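Gene 2 protein (Enterobacteria phage Sf6, PDB 5C12) is the large terminase subunit that packages viral DNA, the chain here being its nuclease domain, which cuts DNA by a metal-dependent, probably two-metal-ion, mechanism. Local coordinates at residues Y63-R66 with V71-I74; I221-K224 with K230-L233; K37-K42 with R185-G190. The protein carries 1 engineered substitution. One frame throughout, in Å; residues are numbered along the deposited sequence.

Contact 1 of 3, residues Y63-R66 with V71-I74; sequences YASR and VKRI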
loop_
_atom_site.group_PDB
_atom_site.type_symbol
_atom_site.label_atom_id
_atom_site.label_comp_id
_atom_site.label_asym_id
_atom_site.label_seq_id
_atom_site.Cartn_x
_atom_site.Cartn_y
_atom_site.Cartn_z
ATOM N N TYR A 63 -8.348 -1.949 3.385
ATOM C CA TYR A 63 -7.394 -2.563 4.289
ATOM C C TYR A 63 -6.503 -3.512 3.522
ATOM O O TYR A 63 -6.954 -4.200 2.620
ATOM C CB TYR A 63 -8.129 -3.324 5.381
ATOM C CG TYR A 63 -7.263 -4.157 6.291
ATOM C CD1 TYR A 63 -6.870 -5.428 5.942
ATOM C CD2 TYR A 63 -6.829 -3.666 7.504
ATOM C CE1 TYR A 63 -6.082 -6.193 6.770
ATOM C CE2 TYR A 63 -6.051 -4.414 8.329
ATOM C CZ TYR A 63 -5.668 -5.668 7.973
ATOM O OH TYR A 63 -4.909 -6.418 8.852
ATOM N N ALA A 64 -5.243 -3.555 3.902
ATOM C CA ALA A 64 -4.300 -4.491 3.306
ATOM C C ALA A 64 -3.366 -4.989 4.375
ATOM O O ALA A 64 -3.065 -4.257 5.313
ATOM C CB ALA A 64 -3.524 -3.831 2.192
ATOM N N SER A 65 -2.911 -6.231 4.261
ATOM C CA SER A 65 -1.921 -6.739 5.186
ATOM C C SER A 65 -0.954 -7.653 4.469
ATOM O O SER A 65 -1.347 -8.393 3.562
ATOM C CB SER A 65 -2.590 -7.499 6.325
ATOM O OG SER A 65 -1.643 -7.884 7.297
ATOM N N ARG A 66 0.304 -7.608 4.892
ATOM C CA ARG A 66 1.307 -8.527 4.379
ATOM C C ARG A 66 2.140 -9.087 5.506
ATOM O O ARG A 66 2.314 -8.446 6.558
ATOM C CB ARG A 66 2.210 -7.800 3.388
ATOM C CG ARG A 66 3.084 -6.705 3.971
ATOM C CD ARG A 66 3.829 -5.934 2.902
ATOM N NE ARG A 66 4.584 -4.793 3.428
ATOM C CZ ARG A 66 5.874 -4.788 3.726
ATOM N NH1 ARG A 66 6.631 -5.873 3.577
ATOM N NH2 ARG A 66 6.437 -3.669 4.150
ATOM N N VAL A 71 1.597 -10.654 0.460
ATOM C CA VAL A 71 0.307 -10.028 0.783
ATOM C C VAL A 71 -0.740 -11.112 1.110
ATOM O O VAL A 71 -0.933 -12.048 0.336
ATOM C CB VAL A 71 -0.178 -9.130 -0.378
ATOM C CG1 VAL A 71 -1.516 -8.450 -0.043
ATOM C CG2 VAL A 71 0.864 -8.067 -0.728
ATOM N N LYS A 72 -1.392 -11.001 2.263
ATOM C CA LYS A 72 -2.294 -12.043 2.733
ATOM C C LYS A 72 -3.764 -11.628 2.866
ATOM O O LYS A 72 -4.636 -12.495 2.901
ATOM C CB LYS A 72 -1.785 -12.662 4.030
ATOM C CG LYS A 72 -1.770 -11.765 5.209
ATOM C CD LYS A 72 -1.385 -12.537 6.472
ATOM C CE LYS A 72 -1.400 -11.619 7.683
ATOM N NZ LYS A 72 -1.036 -12.406 8.882
ATOM N N ARG A 73 -4.051 -10.331 2.943
ATOM C CA ARG A 73 -5.422 -9.854 3.018
ATOM C C ARG A 73 -5.587 -8.544 2.291
ATOM O O ARG A 73 -4.752 -7.638 2.414
ATOM C CB ARG A 73 -5.913 -9.680 4.474
ATOM C CG ARG A 73 -7.425 -9.504 4.566
ATOM C CD ARG A 73 -7.938 -9.132 5.927
ATOM N NE ARG A 73 -7.560 -10.099 6.946
ATOM C CZ ARG A 73 -8.280 -11.155 7.289
ATOM N NH1 ARG A 73 -9.418 -11.418 6.671
ATOM N NH2 ARG A 73 -7.852 -11.956 8.248
ATOM N N ILE A 74 -6.657 -8.463 1.516
ATOM C CA ILE A 74 -7.139 -7.224 0.902
ATOM C C ILE A 74 -8.633 -7.133 1.136
ATOM O O ILE A 74 -9.411 -8.005 0.709
ATOM C CB ILE A 74 -6.877 -7.196 -0.630
ATOM C CG1 ILE A 74 -5.375 -7.291 -0.970
ATOM C CG2 ILE A 74 -7.537 -5.999 -1.257
ATOM C CD1 ILE A 74 -4.505 -6.093 -0.600
#
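Ser65 O reaches across to two successive amides. Lys72 N donates to Ser65 O at 2.9 Å. Arg73 N adds a weak bond to Ser65 O at 3.4 Å. Ser65 N in turn donates to Arg73 O over 3.0 Å, and the CA-H of Ala64 approaches that same oxygen at 3.3 Å. Beside these bonds the Arg73 side chain crosses the Tyr63 ring: its CD lies obliquely 3.6 Å from Tyr63 CE1, with guanidinium and ring planes 60° apart. With CG anti to the backbone N (chi1 -166°) and chi2 extended, Arg73 CD arrives beside the ring, and the bend at chi3 (-57°) then turns the guanidinium toward Asp96. Two residues, Lys72 and Arg73, thus face the single Ser65, a classic beta bulge in the antiparallel hairpin of strands 61-67 and 70-77, within the RNase H-like central sheet of the nuclease. Beyond the bulge the partners change, and Arg66 pairs with Val71 at a CA-CA distance of 4.0 Å. Ala64, Arg66, Val71 and Ile74 share one face of the sheet, where Ala64 CB meets Ile74 CD1 at 3.7 Å and helix 249-256 packs over Ala64, Val71 and Ile74. On the other face, Asp96 gathers the polar ends: its carboxylate takes a salt bridge from Arg73 NH2 and a hydrogen bond with Tyr63 OH, and its backbone O receives Lys72 NZ. Ser49 OG joins the hydroxyls of Tyr63 and Ser65, while helix 82-95 lies against Tyr63 and Arg73.

Contact 2 of 3, residues I221-K224 with K230-L233; sequences IQRK and KLEL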
loop_
_atom_site.group_PDB
_atom_site.type_symbol
_atom_site.label_atom_id
_atom_site.label_comp_id
_atom_site.label_asym_id
_atom_site.label_seq_id
_atom_site.Cartn_x
_atom_site.Cartn_y
_atom_site.Cartn_z
ATOM N N ILE A 221 -3.344 3.918 -11.053
ATOM C CA ILE A 221 -2.463 4.876 -10.373
ATOM C C ILE A 221 -1.533 5.486 -11.427
ATOM O O ILE A 221 -0.887 4.766 -12.196
ATOM C CB ILE A 221 -1.665 4.229 -9.242
ATOM C CG1 ILE A 221 -2.593 3.584 -8.208
ATOM C CG2 ILE A 221 -0.754 5.259 -8.574
ATOM C CD1 ILE A 221 -3.566 4.550 -7.550
ATOM N N GLN A 222 -1.491 6.811 -11.487
ATOM C CA GLN A 222 -0.812 7.485 -12.591
ATOM C C GLN A 222 0.129 8.588 -12.135
ATOM O O GLN A 222 -0.153 9.319 -11.192
ATOM C CB GLN A 222 -1.829 8.108 -13.552
ATOM C CG GLN A 222 -2.583 7.115 -14.387
ATOM C CD GLN A 222 -3.662 7.771 -15.198
ATOM O OE1 GLN A 222 -4.761 7.235 -15.329
ATOM N NE2 GLN A 222 -3.359 8.943 -15.761
ATOM N N ARG A 223 1.227 8.713 -12.861
ATOM C CA ARG A 223 2.142 9.824 -12.689
ATOM C C ARG A 223 1.505 11.116 -13.198
ATOM O O ARG A 223 0.633 11.087 -14.075
ATOM C CB ARG A 223 3.427 9.498 -13.450
ATOM C CG ARG A 223 4.597 10.406 -13.196
ATOM C CD ARG A 223 5.839 9.901 -13.934
ATOM N NE ARG A 223 6.841 10.951 -14.050
ATOM C CZ ARG A 223 7.922 10.884 -14.819
ATOM N NH1 ARG A 223 8.155 9.805 -15.556
ATOM N NH2 ARG A 223 8.770 11.901 -14.847
ATOM N N LYS A 224 1.917 12.256 -12.651
ATOM C CA LYS A 224 1.493 13.545 -13.195
ATOM C C LYS A 224 2.712 14.437 -13.354
ATOM O O LYS A 224 3.713 14.237 -12.664
ATOM C CB LYS A 224 0.471 14.234 -12.285
ATOM C CG LYS A 224 1.079 14.795 -11.026
ATOM C CD LYS A 224 0.070 15.467 -10.108
ATOM C CE LYS A 224 -0.416 16.765 -10.682
ATOM N NZ LYS A 224 -1.185 17.519 -9.665
ATOM N N LYS A 230 10.382 15.976 -10.168
ATOM C CA LYS A 230 10.254 14.891 -9.217
ATOM C C LYS A 230 9.117 13.968 -9.632
ATOM O O LYS A 230 8.228 14.370 -10.388
ATOM C CB LYS A 230 9.969 15.432 -7.823
ATOM C CG LYS A 230 11.081 16.297 -7.241
ATOM C CD LYS A 230 10.681 16.703 -5.816
ATOM C CE LYS A 230 11.574 17.744 -5.240
ATOM N NZ LYS A 230 10.983 18.287 -3.979
ATOM N N LEU A 231 9.163 12.735 -9.147
ATOM C CA LEU A 231 8.073 11.796 -9.379
ATOM C C LEU A 231 6.922 12.200 -8.471
ATOM O O LEU A 231 7.087 12.367 -7.261
ATOM C CB LEU A 231 8.516 10.358 -9.109
ATOM C CG LEU A 231 9.545 9.809 -10.105
ATOM C CD1 LEU A 231 10.034 8.446 -9.640
ATOM C CD2 LEU A 231 9.009 9.761 -11.520
ATOM N N GLU A 232 5.745 12.341 -9.061
ATOM C CA GLU A 232 4.559 12.716 -8.329
ATOM C C GLU A 232 3.380 12.003 -8.989
ATOM O O GLU A 232 3.377 11.812 -10.205
ATOM C CB GLU A 232 4.358 14.232 -8.364
ATOM C CG GLU A 232 3.225 14.717 -7.481
ATOM C CD GLU A 232 2.999 16.224 -7.543
ATOM O OE1 GLU A 232 3.720 16.943 -8.275
ATOM O OE2 GLU A 232 2.052 16.681 -6.864
ATOM N N LEU A 233 2.405 11.602 -8.188
ATOM C CA LEU A 233 1.231 10.883 -8.686
ATOM C C LEU A 233 -0.017 11.754 -8.658
ATOM O O LEU A 233 -0.097 12.712 -7.900
ATOM C CB LEU A 233 1.001 9.641 -7.844
ATOM C CG LEU A 233 2.195 8.694 -7.867
ATOM C CD1 LEU A 233 1.933 7.545 -6.913
ATOM C CD2 LEU A 233 2.501 8.193 -9.265
HETATM O O HOH W 1 6.104 12.962 -11.969
HETATM O O HOH W 2 8.728 14.415 -13.233
#
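Leu231 lays its CD2 methyl over one face of the Arg223 guanidinium, 3.5 Å above the plane and displaced toward the rim, closest to Arg223 NE. The arginine chain comes to it extended from CG to NE, with CG anti to the backbone N (chi1 -169°). In the guanidinium plane, at its edge, sit two waters: water 1 accepts from NE of Arg223 and water 2 from NH2 of Arg223, each at 3.0 Å. Water 1 also accepts from Glu232 N and lies close to the carbonyl oxygens of Lys224 and Lys230; water 2 donates to Lys230 O. Lys224 and Glu232 slant past each other with their carbon chains in touch, the two CD atoms 4.0 Å apart. Their charged ends remain beyond salt-bridge distance, NZ 4.4 Å from OE2, and each has its own partner: Lys224 NZ pairs with Glu238, and Glu232 OE2 with Arg166. These side chains decorate two parts of the loop between helices 208-218 and 236-243, joined by a single backbone bridge, Arg223 with Leu233. Lys224 N donates to Glu232 O (2.9 Å, 165°), and the CA-H of Leu233 meets Gln222 O at 3.3 Å. At the buried end, Leu233 CD1 touches Ile221 CG2 at 3.9 Å, and Tyr173 of helix 168-189 packs against both residues. The Ile221 side chain lies about 5 Å from that of Asp252, a ligand of the bound magnesium, while Asn226 in the intervening turn bonds Glu232 OE1.

Contact 3 of 3, residues K37-K42 with R185-G190; sequences KKLGWK and RAVVHG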
loop_
_atom_site.group_PDB
_atom_site.type_symbol
_atom_site.label_atom_id
_atom_site.label_comp_id
_atom_site.label_asym_id
_atom_site.label_seq_id
_atom_site.Cartn_x
_atom_site.Cartn_y
_atom_site.Cartn_z
ATOM N N LYS A 37 4.969 -19.021 -4.411
ATOM C CA LYS A 37 4.795 -20.427 -4.737
ATOM C C LYS A 37 5.533 -20.791 -6.007
ATOM O O LYS A 37 6.151 -21.853 -6.081
ATOM C CB LYS A 37 3.307 -20.751 -4.863
ATOM C CG LYS A 37 2.552 -20.566 -3.569
ATOM C CD LYS A 37 1.095 -20.940 -3.696
ATOM C CE LYS A 37 0.429 -20.983 -2.331
ATOM N NZ LYS A 37 -0.995 -21.402 -2.424
ATOM N N LYS A 38 5.462 -19.919 -7.010
ATOM C CA LYS A 38 6.113 -20.164 -8.296
ATOM C C LYS A 38 7.630 -20.254 -8.152
ATOM O O LYS A 38 8.291 -21.039 -8.836
ATOM C CB LYS A 38 5.770 -19.047 -9.282
ATOM C CG LYS A 38 4.294 -18.979 -9.674
ATOM C CD LYS A 38 4.004 -17.679 -10.398
ATOM C CE LYS A 38 2.531 -17.545 -10.741
ATOM N NZ LYS A 38 2.240 -16.201 -11.285
ATOM N N LEU A 39 8.176 -19.447 -7.259
ATOM C CA LEU A 39 9.616 -19.323 -7.122
ATOM C C LEU A 39 10.171 -20.068 -5.913
ATOM O O LEU A 39 11.380 -20.166 -5.755
ATOM C CB LEU A 39 10.007 -17.853 -7.041
ATOM C CG LEU A 39 9.683 -17.015 -8.277
ATOM C CD1 LEU A 39 9.939 -15.534 -8.006
ATOM C CD2 LEU A 39 10.488 -17.496 -9.467
ATOM N N GLY A 40 9.297 -20.571 -5.052
ATOM C CA GLY A 40 9.730 -21.418 -3.959
ATOM C C GLY A 40 10.286 -20.690 -2.746
ATOM O O GLY A 40 11.321 -21.083 -2.204
ATOM N N TRP A 41 9.602 -19.651 -2.299
ATOM C CA TRP A 41 9.963 -19.045 -1.018
ATOM C C TRP A 41 8.744 -18.775 -0.154
ATOM O O TRP A 41 7.610 -18.866 -0.615
ATOM C CB TRP A 41 10.809 -17.787 -1.199
ATOM C CG TRP A 41 10.289 -16.797 -2.158
ATOM C CD1 TRP A 41 10.527 -16.745 -3.509
ATOM C CD2 TRP A 41 9.452 -15.692 -1.858
ATOM N NE1 TRP A 41 9.877 -15.667 -4.058
ATOM C CE2 TRP A 41 9.221 -14.999 -3.060
ATOM C CE3 TRP A 41 8.887 -15.198 -0.680
ATOM C CZ2 TRP A 41 8.435 -13.852 -3.117
ATOM C CZ3 TRP A 41 8.116 -14.066 -0.752
ATOM C CH2 TRP A 41 7.894 -13.409 -1.957
ATOM N N LYS A 42 9.004 -18.486 1.120
ATOM C CA LYS A 42 7.972 -18.361 2.147
ATOM C C LYS A 42 8.032 -16.962 2.747
ATOM O O LYS A 42 9.088 -16.336 2.752
ATOM C CB LYS A 42 8.225 -19.359 3.287
ATOM C CG LYS A 42 7.977 -20.817 2.952
ATOM C CD LYS A 42 6.506 -21.076 2.646
ATOM C CE LYS A 42 6.045 -22.444 3.158
ATOM N NZ LYS A 42 6.837 -23.575 2.600
ATOM N N ARG A 185 10.169 -9.715 -13.309
ATOM C CA ARG A 185 11.399 -10.132 -13.971
ATOM C C ARG A 185 11.876 -11.495 -13.450
ATOM O O ARG A 185 12.406 -12.305 -14.188
ATOM C CB ARG A 185 12.493 -9.081 -13.807
ATOM C CG ARG A 185 12.186 -7.740 -14.479
ATOM C CD ARG A 185 11.967 -7.821 -15.986
ATOM N NE ARG A 185 13.130 -8.327 -16.715
ATOM C CZ ARG A 185 13.247 -8.301 -18.040
ATOM N NH1 ARG A 185 12.279 -7.777 -18.779
ATOM N NH2 ARG A 185 14.333 -8.780 -18.624
ATOM N N ALA A 186 11.664 -11.764 -12.169
ATOM C CA ALA A 186 12.070 -13.047 -11.622
ATOM C C ALA A 186 11.174 -14.186 -12.118
ATOM O O ALA A 186 11.658 -15.251 -12.495
ATOM C CB ALA A 186 12.022 -12.982 -10.098
ATOM N N VAL A 187 9.875 -13.941 -12.116
ATOM C CA VAL A 187 8.884 -14.958 -12.449
ATOM C C VAL A 187 8.870 -15.240 -13.954
ATOM O O VAL A 187 8.796 -16.400 -14.378
ATOM C CB VAL A 187 7.481 -14.521 -11.996
ATOM C CG1 VAL A 187 6.393 -15.443 -12.581
ATOM C CG2 VAL A 187 7.400 -14.504 -10.490
ATOM N N VAL A 188 8.915 -14.180 -14.755
ATOM C CA VAL A 188 8.696 -14.295 -16.202
ATOM C C VAL A 188 10.005 -14.341 -16.987
ATOM O O VAL A 188 10.072 -14.947 -18.051
ATOM C CB VAL A 188 7.793 -13.145 -16.728
ATOM C CG1 VAL A 188 7.588 -13.225 -18.224
ATOM C CG2 VAL A 188 6.440 -13.149 -16.010
ATOM N N HIS A 189 11.058 -13.698 -16.480
ATOM C CA HIS A 189 12.343 -13.674 -17.179
ATOM C C HIS A 189 13.458 -14.442 -16.474
ATOM O O HIS A 189 14.587 -14.446 -16.935
ATOM C CB HIS A 189 12.785 -12.243 -17.426
ATOM C CG HIS A 189 11.876 -11.490 -18.341
ATOM N ND1 HIS A 189 12.074 -11.447 -19.707
ATOM C CD2 HIS A 189 10.757 -10.772 -18.094
ATOM C CE1 HIS A 189 11.120 -10.711 -20.255
ATOM N NE2 HIS A 189 10.312 -10.292 -19.301
ATOM N N GLY A 190 13.144 -15.087 -15.355
ATOM C CA GLY A 190 14.126 -15.899 -14.652
ATOM C C GLY A 190 15.303 -15.120 -14.078
ATOM O O GLY A 190 16.367 -15.695 -13.847
#
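Lys38 NZ is gripped by two backbone oxygens, those of Ala31 in helix 26-32 and Thr33 just beyond its end, where carbonyls would be expected to suit a positive charge. Pinned there, the extended lysine chain runs obliquely past Val187 and rests its CD on Val187 CG1 at 3.9 Å. The other methyl of Val187 serves the next residue along: CG2 meets Leu39 CD1 at 3.7 Å, the two side chains crossing at about a right angle. With CG1 anti to the backbone N (chi1 169°), Val187 spreads its branches so that one faces the lysine and the other the leucine. Leu39 CD1 also touches Ala186 CB at 3.9 Å, and it lies in the plane of the Trp41 ring at its edge. The second leucine methyl, Leu39 CD2, lies 3.9 Å from Ala186 O, beside the helix backbone. No hydrogen bond spans the two segments; the contact is made of methyls and one aliphatic chain. Met198 backs it, touching both Ala186 and Trp41, while Ala31 touches Val187. The whole is a small apolar meeting of two helix C-terminal ends, each chain leaving its helix through a glycine of positive phi, Gly40 and Gly190.

Overall arrangement
Contact 1 is core: a strand pair of the central sheet, covered by helices on both faces. Contacts 2 and 3 are partly buried and lie farther out, contact 2 across the chain's centre from contact 1, their centres 24 Å apart. Helix 168-189 connects the outer two, its N-terminal part packing on contact 2 through Tyr173 and Tyr174 and its C-terminal end forming half of contact 3. Backbone hydrogen bonds dominate contact 1, waters and divided charges mark contact 2, and contact 3 is apolar. Contact 2 lies nearer the metal, the Ile221 side chain about 8 Å from magnesium, against about 12 Å for Ala64 of contact 1; contact 3 lies away and joins sequence-distant segments.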